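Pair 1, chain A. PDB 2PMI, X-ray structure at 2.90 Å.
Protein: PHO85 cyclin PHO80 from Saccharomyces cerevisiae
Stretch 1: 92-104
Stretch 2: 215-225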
# COMPACT_ATOMS: atom_id res chain seq x y z
N HIS A 92 -9.06 -13.22 1.40
CA HIS A 92 -9.86 -13.28 0.17
C HIS A 92 -9.18 -12.65 -1.05
O HIS A 92 -8.85 -13.34 -2.01
CB HIS A 92 -11.19 -12.57 0.38
CG HIS A 92 -11.99 -13.13 1.51
ND1 HIS A 92 -13.10 -13.94 1.31
CD2 HIS A 92 -11.82 -13.05 2.85
CE1 HIS A 92 -13.57 -14.32 2.48
NE2 HIS A 92 -12.81 -13.80 3.43
N CYS A 93 -8.99 -11.33 -1.01
CA CYS A 93 -8.32 -10.63 -2.10
C CYS A 93 -7.06 -11.39 -2.52
O CYS A 93 -6.78 -11.53 -3.70
CB CYS A 93 -7.93 -9.22 -1.66
SG CYS A 93 -9.29 -8.15 -1.17
N VAL A 94 -6.28 -11.87 -1.55
CA VAL A 94 -5.08 -12.60 -1.92
C VAL A 94 -5.43 -13.84 -2.75
O VAL A 94 -4.67 -14.26 -3.59
CB VAL A 94 -4.27 -13.02 -0.67
CG1 VAL A 94 -3.13 -13.99 -1.05
CG2 VAL A 94 -3.67 -11.80 -0.05
N LEU A 95 -6.60 -14.43 -2.50
CA LEU A 95 -7.02 -15.61 -3.24
C LEU A 95 -7.28 -15.22 -4.69
O LEU A 95 -6.74 -15.83 -5.62
CB LEU A 95 -8.30 -16.18 -2.62
CG LEU A 95 -8.26 -16.47 -1.12
CD1 LEU A 95 -9.61 -17.00 -0.68
CD2 LEU A 95 -7.15 -17.49 -0.80
N MET A 96 -8.12 -14.21 -4.88
CA MET A 96 -8.44 -13.74 -6.21
C MET A 96 -7.16 -13.35 -6.95
O MET A 96 -6.86 -13.84 -8.04
CB MET A 96 -9.37 -12.54 -6.12
CG MET A 96 -10.76 -12.88 -5.65
SD MET A 96 -11.42 -14.22 -6.62
CE MET A 96 -11.49 -13.46 -8.24
N THR A 97 -6.40 -12.44 -6.34
CA THR A 97 -5.16 -11.98 -6.91
C THR A 97 -4.32 -13.12 -7.45
O THR A 97 -3.77 -13.03 -8.55
CB THR A 97 -4.34 -11.22 -5.86
OG1 THR A 97 -4.99 -9.98 -5.55
CG2 THR A 97 -2.93 -10.95 -6.38
N SER A 98 -4.22 -14.20 -6.70
CA SER A 98 -3.44 -15.34 -7.15
C SER A 98 -3.89 -15.77 -8.54
O SER A 98 -3.06 -15.92 -9.45
CB SER A 98 -3.58 -16.50 -6.16
OG SER A 98 -2.67 -16.34 -5.08
N LEU A 99 -5.19 -15.96 -8.70
CA LEU A 99 -5.75 -16.37 -9.98
C LEU A 99 -5.38 -15.34 -11.04
O LEU A 99 -4.81 -15.67 -12.09
CB LEU A 99 -7.26 -16.49 -9.88
CG LEU A 99 -7.96 -17.04 -11.12
CD1 LEU A 99 -7.64 -18.52 -11.29
CD2 LEU A 99 -9.45 -16.84 -10.98
N TYR A 100 -5.70 -14.08 -10.77
CA TYR A 100 -5.38 -13.00 -11.69
C TYR A 100 -3.89 -13.01 -12.06
O TYR A 100 -3.52 -12.69 -13.18
CB TYR A 100 -5.74 -11.67 -11.06
CG TYR A 100 -5.00 -10.50 -11.64
CD1 TYR A 100 -5.39 -9.94 -12.86
CD2 TYR A 100 -3.93 -9.92 -10.96
CE1 TYR A 100 -4.75 -8.83 -13.38
CE2 TYR A 100 -3.27 -8.81 -11.47
CZ TYR A 100 -3.70 -8.27 -12.69
OH TYR A 100 -3.08 -7.14 -13.20
N TYR A 101 -3.05 -13.37 -11.10
CA TYR A 101 -1.61 -13.44 -11.36
C TYR A 101 -1.28 -14.45 -12.46
O TYR A 101 -0.15 -14.49 -12.94
CB TYR A 101 -0.85 -13.83 -10.09
CG TYR A 101 -0.50 -12.69 -9.17
CD1 TYR A 101 0.12 -12.93 -7.93
CD2 TYR A 101 -0.79 -11.37 -9.51
CE1 TYR A 101 0.44 -11.90 -7.06
CE2 TYR A 101 -0.49 -10.32 -8.64
CZ TYR A 101 0.13 -10.60 -7.42
OH TYR A 101 0.44 -9.57 -6.56
N ILE A 102 -2.25 -15.28 -12.83
CA ILE A 102 -2.05 -16.27 -13.87
C ILE A 102 -2.08 -15.55 -15.21
O ILE A 102 -1.15 -15.67 -16.02
CB ILE A 102 -3.16 -17.33 -13.86
CG1 ILE A 102 -3.06 -18.15 -12.58
CG2 ILE A 102 -3.05 -18.24 -15.07
CD1 ILE A 102 -4.17 -19.14 -12.44
N ASP A 103 -3.15 -14.80 -15.44
CA ASP A 103 -3.30 -14.05 -16.67
C ASP A 103 -2.16 -13.04 -16.78
O ASP A 103 -1.82 -12.60 -17.88
CB ASP A 103 -4.65 -13.33 -16.72
CG ASP A 103 -5.81 -14.25 -17.12
OD1 ASP A 103 -5.64 -15.49 -17.04
OD2 ASP A 103 -6.89 -13.73 -17.50
N LEU A 104 -1.58 -12.65 -15.64
CA LEU A 104 -0.49 -11.68 -15.69
C LEU A 104 0.82 -12.32 -16.11
O LEU A 104 1.56 -11.74 -16.88
CB LEU A 104 -0.27 -10.97 -14.35
CG LEU A 104 0.91 -9.98 -14.45
CD1 LEU A 104 0.39 -8.61 -14.89
CD2 LEU A 104 1.64 -9.85 -13.12
N ASN A 215 -10.89 -2.68 -10.36
CA ASN A 215 -12.06 -3.45 -10.73
C ASN A 215 -11.62 -4.83 -11.23
O ASN A 215 -12.44 -5.67 -11.63
CB ASN A 215 -12.83 -2.68 -11.80
CG ASN A 215 -13.09 -1.23 -11.40
OD1 ASN A 215 -14.01 -0.94 -10.64
ND2 ASN A 215 -12.24 -0.31 -11.88
N VAL A 216 -10.32 -5.08 -11.17
CA VAL A 216 -9.81 -6.36 -11.62
C VAL A 216 -10.38 -7.53 -10.80
O VAL A 216 -11.13 -8.34 -11.35
CB VAL A 216 -8.27 -6.41 -11.56
CG1 VAL A 216 -7.78 -7.65 -12.25
CG2 VAL A 216 -7.68 -5.17 -12.21
N LEU A 217 -10.05 -7.59 -9.51
CA LEU A 217 -10.48 -8.69 -8.63
C LEU A 217 -11.96 -9.05 -8.68
O LEU A 217 -12.31 -10.23 -8.61
CB LEU A 217 -10.05 -8.45 -7.19
CG LEU A 217 -8.53 -8.39 -6.90
CD1 LEU A 217 -8.30 -8.31 -5.41
CD2 LEU A 217 -7.83 -9.62 -7.44
N ASP A 218 -12.82 -8.04 -8.80
CA ASP A 218 -14.26 -8.29 -8.91
C ASP A 218 -14.49 -8.94 -10.28
O ASP A 218 -15.08 -10.01 -10.39
CB ASP A 218 -15.06 -6.98 -8.87
CG ASP A 218 -14.61 -6.04 -7.76
OD1 ASP A 218 -13.38 -5.88 -7.58
OD2 ASP A 218 -15.50 -5.46 -7.10
N LYS A 219 -14.00 -8.26 -11.32
CA LYS A 219 -14.11 -8.74 -12.69
C LYS A 219 -13.85 -10.24 -12.74
O LYS A 219 -14.62 -10.98 -13.36
CB LYS A 219 -13.11 -8.03 -13.60
CG LYS A 219 -13.33 -8.32 -15.08
CD LYS A 219 -12.19 -7.80 -15.96
CE LYS A 219 -10.96 -8.70 -15.87
NZ LYS A 219 -9.80 -8.18 -16.65
N TYR A 220 -12.77 -10.68 -12.11
CA TYR A 220 -12.46 -12.10 -12.10
C TYR A 220 -13.44 -12.91 -11.26
O TYR A 220 -13.86 -14.01 -11.65
CB TYR A 220 -11.06 -12.34 -11.56
CG TYR A 220 -9.98 -12.03 -12.55
CD1 TYR A 220 -9.08 -13.02 -12.94
CD2 TYR A 220 -9.83 -10.76 -13.08
CE1 TYR A 220 -8.06 -12.74 -13.82
CE2 TYR A 220 -8.82 -10.48 -13.97
CZ TYR A 220 -7.93 -11.47 -14.33
OH TYR A 220 -6.91 -11.18 -15.21
N TYR A 221 -13.80 -12.36 -10.11
CA TYR A 221 -14.73 -13.05 -9.24
C TYR A 221 -15.95 -13.39 -10.08
O TYR A 221 -16.29 -14.56 -10.26
CB TYR A 221 -15.09 -12.16 -8.05
CG TYR A 221 -16.23 -12.69 -7.19
CD1 TYR A 221 -16.21 -13.99 -6.70
CD2 TYR A 221 -17.32 -11.87 -6.89
CE1 TYR A 221 -17.26 -14.47 -5.92
CE2 TYR A 221 -18.37 -12.34 -6.12
CZ TYR A 221 -18.34 -13.63 -5.64
OH TYR A 221 -19.38 -14.08 -4.86
N ARG A 222 -16.60 -12.36 -10.62
CA ARG A 222 -17.78 -12.57 -11.46
C ARG A 222 -17.48 -13.60 -12.56
O ARG A 222 -18.24 -14.55 -12.75
CB ARG A 222 -18.23 -11.25 -12.09
CG ARG A 222 -18.96 -10.34 -11.13
CD ARG A 222 -19.46 -9.08 -11.82
NE ARG A 222 -18.37 -8.27 -12.36
CZ ARG A 222 -17.40 -7.73 -11.62
NH1 ARG A 222 -17.38 -7.91 -10.30
NH2 ARG A 222 -16.45 -7.00 -12.20
N ARG A 223 -16.36 -13.43 -13.25
CA ARG A 223 -15.97 -14.33 -14.32
C ARG A 223 -15.95 -15.81 -13.95
O ARG A 223 -16.49 -16.65 -14.68
CB ARG A 223 -14.59 -13.94 -14.85
CG ARG A 223 -14.26 -14.55 -16.21
CD ARG A 223 -14.98 -13.80 -17.33
NE ARG A 223 -14.60 -14.32 -18.64
CZ ARG A 223 -15.04 -15.46 -19.14
NH1 ARG A 223 -15.90 -16.20 -18.45
NH2 ARG A 223 -14.62 -15.88 -20.32
N ILE A 224 -15.34 -16.15 -12.82
CA ILE A 224 -15.27 -17.56 -12.44
C ILE A 224 -16.64 -18.19 -12.15
O ILE A 224 -16.89 -19.36 -12.48
CB ILE A 224 -14.32 -17.78 -11.23
CG1 ILE A 224 -14.89 -17.11 -9.97
CG2 ILE A 224 -12.95 -17.21 -11.55
CD1 ILE A 224 -14.07 -17.36 -8.72
N VAL A 225 -17.53 -17.43 -11.54
CA VAL A 225 -18.85 -17.96 -11.24
C VAL A 225 -19.60 -18.19 -12.54
O VAL A 225 -20.36 -19.14 -12.68
CB VAL A 225 -19.65 -16.99 -10.36
CG1 VAL A 225 -21.03 -17.57 -10.07
CG2 VAL A 225 -18.89 -16.73 -9.08

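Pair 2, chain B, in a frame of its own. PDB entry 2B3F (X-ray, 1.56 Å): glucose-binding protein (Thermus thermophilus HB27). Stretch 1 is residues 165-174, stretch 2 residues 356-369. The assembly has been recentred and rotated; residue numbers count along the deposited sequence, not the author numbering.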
# COMPACT_ATOMS: atom_id res chain seq x y z
N GLU B 165 9.63 11.04 0.88
CA GLU B 165 10.69 10.24 1.45
C GLU B 165 10.92 8.90 0.73
O GLU B 165 10.14 8.47 -0.13
CB GLU B 165 10.42 10.00 2.95
CG GLU B 165 9.16 9.15 3.24
CD GLU B 165 8.98 8.86 4.71
OE1 GLU B 165 9.95 8.33 5.32
OE2 GLU B 165 7.89 9.13 5.25
N ASN B 166 12.01 8.24 1.11
CA ASN B 166 12.48 7.04 0.44
C ASN B 166 11.38 6.06 0.05
O ASN B 166 11.31 5.67 -1.12
CB ASN B 166 13.54 6.35 1.31
CG ASN B 166 14.05 5.05 0.71
OD1 ASN B 166 13.42 4.01 0.86
ND2 ASN B 166 15.26 5.09 0.11
N TRP B 167 10.54 5.67 0.99
CA TRP B 167 9.52 4.64 0.61
C TRP B 167 8.62 5.13 -0.52
O TRP B 167 8.16 4.32 -1.34
CB TRP B 167 8.73 4.12 1.80
CG TRP B 167 7.68 4.99 2.31
CD1 TRP B 167 7.74 5.82 3.37
CD2 TRP B 167 6.34 5.10 1.79
NE1 TRP B 167 6.55 6.47 3.55
CE2 TRP B 167 5.66 6.04 2.59
CE3 TRP B 167 5.66 4.51 0.72
CZ2 TRP B 167 4.33 6.38 2.38
CZ3 TRP B 167 4.35 4.86 0.49
CH2 TRP B 167 3.69 5.79 1.32
N THR B 168 8.35 6.44 -0.60
CA THR B 168 7.46 6.97 -1.66
C THR B 168 8.16 6.94 -3.02
O THR B 168 7.52 6.93 -4.07
CB THR B 168 6.95 8.40 -1.38
OG1 THR B 168 7.99 9.36 -1.61
CG2 THR B 168 6.41 8.54 0.01
N GLN B 169 9.49 6.96 -3.00
CA GLN B 169 10.28 6.81 -4.22
C GLN B 169 10.21 5.37 -4.70
O GLN B 169 10.06 5.12 -5.89
CB GLN B 169 11.71 7.26 -3.98
CG GLN B 169 11.83 8.70 -3.52
CD GLN B 169 13.14 8.98 -2.78
OE1 GLN B 169 14.13 8.24 -2.91
NE2 GLN B 169 13.13 10.04 -1.95
N GLN B 170 10.29 4.43 -3.77
CA GLN B 170 10.06 3.01 -4.09
C GLN B 170 8.65 2.82 -4.64
O GLN B 170 8.45 2.08 -5.59
CB GLN B 170 10.22 2.16 -2.85
CG GLN B 170 11.60 2.16 -2.17
CD GLN B 170 11.61 1.22 -0.98
OE1 GLN B 170 11.17 0.08 -1.10
NE2 GLN B 170 12.09 1.68 0.16
N HIS B 171 7.69 3.51 -4.03
CA HIS B 171 6.29 3.47 -4.44
C HIS B 171 6.13 3.91 -5.88
O HIS B 171 5.47 3.25 -6.67
CB HIS B 171 5.42 4.32 -3.53
CG HIS B 171 3.96 4.09 -3.75
ND1 HIS B 171 3.19 3.32 -2.90
CD2 HIS B 171 3.15 4.48 -4.76
CE1 HIS B 171 1.96 3.26 -3.37
NE2 HIS B 171 1.90 3.97 -4.49
N LEU B 172 6.74 5.04 -6.22
CA LEU B 172 6.76 5.50 -7.60
C LEU B 172 7.40 4.46 -8.52
O LEU B 172 6.87 4.16 -9.60
CB LEU B 172 7.57 6.78 -7.67
CG LEU B 172 7.83 7.34 -9.05
CD1 LEU B 172 6.53 7.68 -9.78
CD2 LEU B 172 8.73 8.59 -8.85
N TRP B 173 8.52 3.89 -8.09
CA TRP B 173 9.24 2.89 -8.87
C TRP B 173 8.36 1.69 -9.24
O TRP B 173 8.39 1.23 -10.36
CB TRP B 173 10.49 2.39 -8.15
CG TRP B 173 11.31 1.41 -8.95
CD1 TRP B 173 12.33 1.70 -9.83
CD2 TRP B 173 11.19 -0.03 -8.98
NE1 TRP B 173 12.84 0.56 -10.38
CE2 TRP B 173 12.16 -0.53 -9.88
CE3 TRP B 173 10.35 -0.94 -8.32
CZ2 TRP B 173 12.33 -1.89 -10.13
CZ3 TRP B 173 10.51 -2.29 -8.57
CH2 TRP B 173 11.49 -2.76 -9.48
N GLU B 174 7.53 1.20 -8.31
CA GLU B 174 6.74 -0.01 -8.64
C GLU B 174 5.71 0.28 -9.73
O GLU B 174 5.40 -0.58 -10.55
CB GLU B 174 6.17 -0.73 -7.42
CG GLU B 174 5.10 -0.03 -6.62
CD GLU B 174 4.66 -0.87 -5.41
OE1 GLU B 174 5.40 -1.82 -5.03
OE2 GLU B 174 3.60 -0.56 -4.84
N PHE B 356 13.68 -8.93 1.53
CA PHE B 356 13.93 -8.17 0.32
C PHE B 356 13.40 -6.73 0.45
O PHE B 356 14.11 -5.78 0.12
CB PHE B 356 13.27 -8.87 -0.87
CG PHE B 356 13.55 -8.19 -2.17
CD1 PHE B 356 14.63 -8.57 -2.95
CD2 PHE B 356 12.75 -7.15 -2.61
CE1 PHE B 356 14.89 -7.94 -4.15
CE2 PHE B 356 13.03 -6.50 -3.80
CZ PHE B 356 14.11 -6.89 -4.56
N MET B 357 12.15 -6.57 0.89
CA MET B 357 11.55 -5.23 1.03
C MET B 357 12.43 -4.26 1.81
O MET B 357 12.58 -3.10 1.44
CB MET B 357 10.20 -5.28 1.75
CG MET B 357 9.12 -6.05 1.03
SD MET B 357 7.67 -6.34 2.09
CE MET B 357 7.15 -4.65 2.39
N SER B 358 12.98 -4.75 2.92
CA SER B 358 13.76 -3.89 3.82
C SER B 358 15.07 -3.43 3.16
O SER B 358 15.58 -2.38 3.49
CB SER B 358 14.06 -4.61 5.13
OG SER B 358 14.87 -5.76 4.89
N GLN B 359 15.58 -4.21 2.22
CA GLN B 359 16.85 -3.87 1.56
C GLN B 359 16.61 -3.06 0.29
O GLN B 359 17.52 -2.41 -0.22
CB GLN B 359 17.62 -5.14 1.29
CG GLN B 359 18.09 -5.79 2.58
CD GLN B 359 19.10 -6.85 2.33
OE1 GLN B 359 20.29 -6.55 2.13
NE2 GLN B 359 18.66 -8.09 2.29
N PHE B 360 15.39 -3.06 -0.21
CA PHE B 360 15.11 -2.33 -1.44
C PHE B 360 15.26 -0.82 -1.26
O PHE B 360 15.53 -0.11 -2.21
CB PHE B 360 13.72 -2.66 -2.00
CG PHE B 360 13.55 -2.26 -3.44
CD1 PHE B 360 14.20 -2.97 -4.45
CD2 PHE B 360 12.73 -1.20 -3.80
CE1 PHE B 360 14.03 -2.62 -5.79
CE2 PHE B 360 12.57 -0.85 -5.12
CZ PHE B 360 13.24 -1.56 -6.12
N GLY B 361 15.08 -0.32 -0.04
CA GLY B 361 15.31 1.10 0.22
C GLY B 361 16.76 1.51 0.01
O GLY B 361 17.05 2.62 -0.44
N THR B 362 17.66 0.59 0.34
CA THR B 362 19.11 0.75 0.08
C THR B 362 19.42 0.80 -1.40
O THR B 362 20.19 1.63 -1.89
CB THR B 362 19.89 -0.41 0.73
OG1 THR B 362 19.64 -0.42 2.13
CG2 THR B 362 21.41 -0.28 0.50
N VAL B 363 18.81 -0.12 -2.14
CA VAL B 363 18.88 -0.07 -3.59
C VAL B 363 18.44 1.29 -4.11
O VAL B 363 19.09 1.89 -4.97
CB VAL B 363 18.04 -1.18 -4.25
CG1 VAL B 363 18.07 -1.06 -5.76
CG2 VAL B 363 18.53 -2.54 -3.80
N MET B 364 17.32 1.79 -3.60
CA MET B 364 16.81 3.05 -4.05
C MET B 364 17.78 4.18 -3.71
O MET B 364 18.04 5.03 -4.56
CB MET B 364 15.41 3.31 -3.45
CG MET B 364 14.79 4.62 -3.88
SD MET B 364 14.59 4.76 -5.67
CE MET B 364 13.50 3.35 -6.00
N GLU B 365 18.35 4.18 -2.51
CA GLU B 365 19.42 5.16 -2.16
C GLU B 365 20.54 5.18 -3.19
O GLU B 365 20.96 6.25 -3.65
CB GLU B 365 20.01 4.88 -0.79
CG GLU B 365 19.08 5.25 0.34
CD GLU B 365 19.68 5.02 1.72
OE1 GLU B 365 20.51 4.10 1.88
OE2 GLU B 365 19.30 5.78 2.65
N ILE B 366 21.03 4.00 -3.57
CA ILE B 366 22.13 3.93 -4.53
C ILE B 366 21.72 4.32 -5.96
O ILE B 366 22.56 4.79 -6.75
CB ILE B 366 22.94 2.59 -4.44
CG1 ILE B 366 22.11 1.38 -4.85
CG2 ILE B 366 23.41 2.41 -3.02
CD1 ILE B 366 22.14 1.05 -6.30
N PHE B 367 20.44 4.21 -6.29
CA PHE B 367 20.01 4.79 -7.55
C PHE B 367 20.00 6.32 -7.41
O PHE B 367 20.39 7.01 -8.34
CB PHE B 367 18.65 4.31 -8.03
CG PHE B 367 18.31 4.84 -9.38
CD1 PHE B 367 19.00 4.38 -10.51
CD2 PHE B 367 17.36 5.83 -9.55
CE1 PHE B 367 18.70 4.86 -11.76
CE2 PHE B 367 17.08 6.35 -10.80
CZ PHE B 367 17.74 5.85 -11.91
N LEU B 368 19.56 6.84 -6.27
CA LEU B 368 19.46 8.30 -6.14
C LEU B 368 20.85 8.94 -6.24
O LEU B 368 21.00 10.01 -6.83
CB LEU B 368 18.79 8.75 -4.84
CG LEU B 368 17.26 8.71 -4.69
CD1 LEU B 368 16.54 8.59 -6.00
CD2 LEU B 368 16.84 7.58 -3.84
N GLN B 369 21.88 8.30 -5.68
CA GLN B 369 23.22 8.88 -5.77
C GLN B 369 23.91 8.62 -7.10
O GLN B 369 24.44 9.56 -7.69
CB GLN B 369 24.11 8.48 -4.59
CG GLN B 369 23.59 8.97 -3.24
CD GLN B 369 23.06 10.44 -3.26
OE1 GLN B 369 21.83 10.68 -3.35
NE2 GLN B 369 23.98 11.41 -3.17
O HOH W 1 10.25 -1.98 0.11
O HOH W 2 13.09 -0.54 2.06

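Two helices crossing nearly at right angles, in pair 1 (the cyclin PHO80) and pair 2 (a glucose-binding protein). The angle between helix directions is 82° in pair 1 and 88° in pair 2, the axes approach to 9.4 and 9.6 Å, and 14 central residues superpose with an RMSD of 0.4 Å. In both, the stretches come from sequence-distant parts of one chain. The surface buried between the stretches is 528 Å² in pair 1 and 435 Å² in pair 2.

The backbones come near each other at equivalent places. Met96(A) CA lies 6.0 Å from Leu217(A) CA, and the matching Asn166(B) CA lies 6.6 Å from Gly361(B) CA; one turn on, Tyr100(A) CA and Tyr220(A) CA are 7.1 Å apart, Gln170(B) CA and Met364(B) CA 6.8 Å. The central knob is also shared. Tyr220(A) sits among Met96(A), Leu99(A), Tyr100(A) and Asp103(A), and its counterpart Met364(B) sits among Asn166(B), Gln169(B), Gln170(B) and Trp173(B), the same four positions.

The fillings differ. In pair 1 the packing is largely apolar and aromatic, and no clear hydrogen bond crosses it. The edge of Tyr100(A) points at the face of Tyr220(A) in an offset arrangement, centroids 5.3 Å apart and planes at 82°, with Tyr100(A) CB over that face, 4.0 Å from the ring centroid. Met96(A), m at all three chi angles, curls so that its CE meets Tyr220(A) CB at 3.5 Å. Leu217(A) starts sideways, but its end reaches the first helix, where CD2 lies 3.6 Å from Met96(A) CB.

At the Leu217(A) position pair 2 has Gly361(B), and polar groups occupy the approach. Asn166(B) ND2 donates to Gly361(B) O (3.1 Å), while Asn166(B) OD1 accepts from Gln170(B) NE2 (2.8 Å) within its own helix, so one amide serves both helices. Gln170(B) NE2 comes within 3.3 Å of Gly361(B) CA; an ideal CB there would lie 3.1 Å from Asn166(B) OD1 and 3.2 Å from Gln170(B) NE2, both tight. Where Tyr100(A) brings a ring, Gln170(B) brings an amide joined to the second helix by water: water 1 donates to Gln170(B) OE1 (2.6 Å) and Met357(B) O (2.9 Å), and water 2 accepts from Gln170(B) NE2 (3.1 Å) and donates to Met357(B) O (2.7 Å).

Aromatic packing persists in pair 2 at other positions. Phe360(B), matching Val216(A), turns its edge to the face of Trp173(B), matching Asp103(A); the centroid of Trp173(B)'s six-membered ring is 4.9 Å from that of Phe360(B), with planes at 58°. Farther along, Leu99(A) CD2 packs on Ile224(A) CG2 at 3.6 Å, whereas the matched Gln169(B) OE1 lies 2.9 Å from Leu368(B) CD2, an amide oxygen against a methyl.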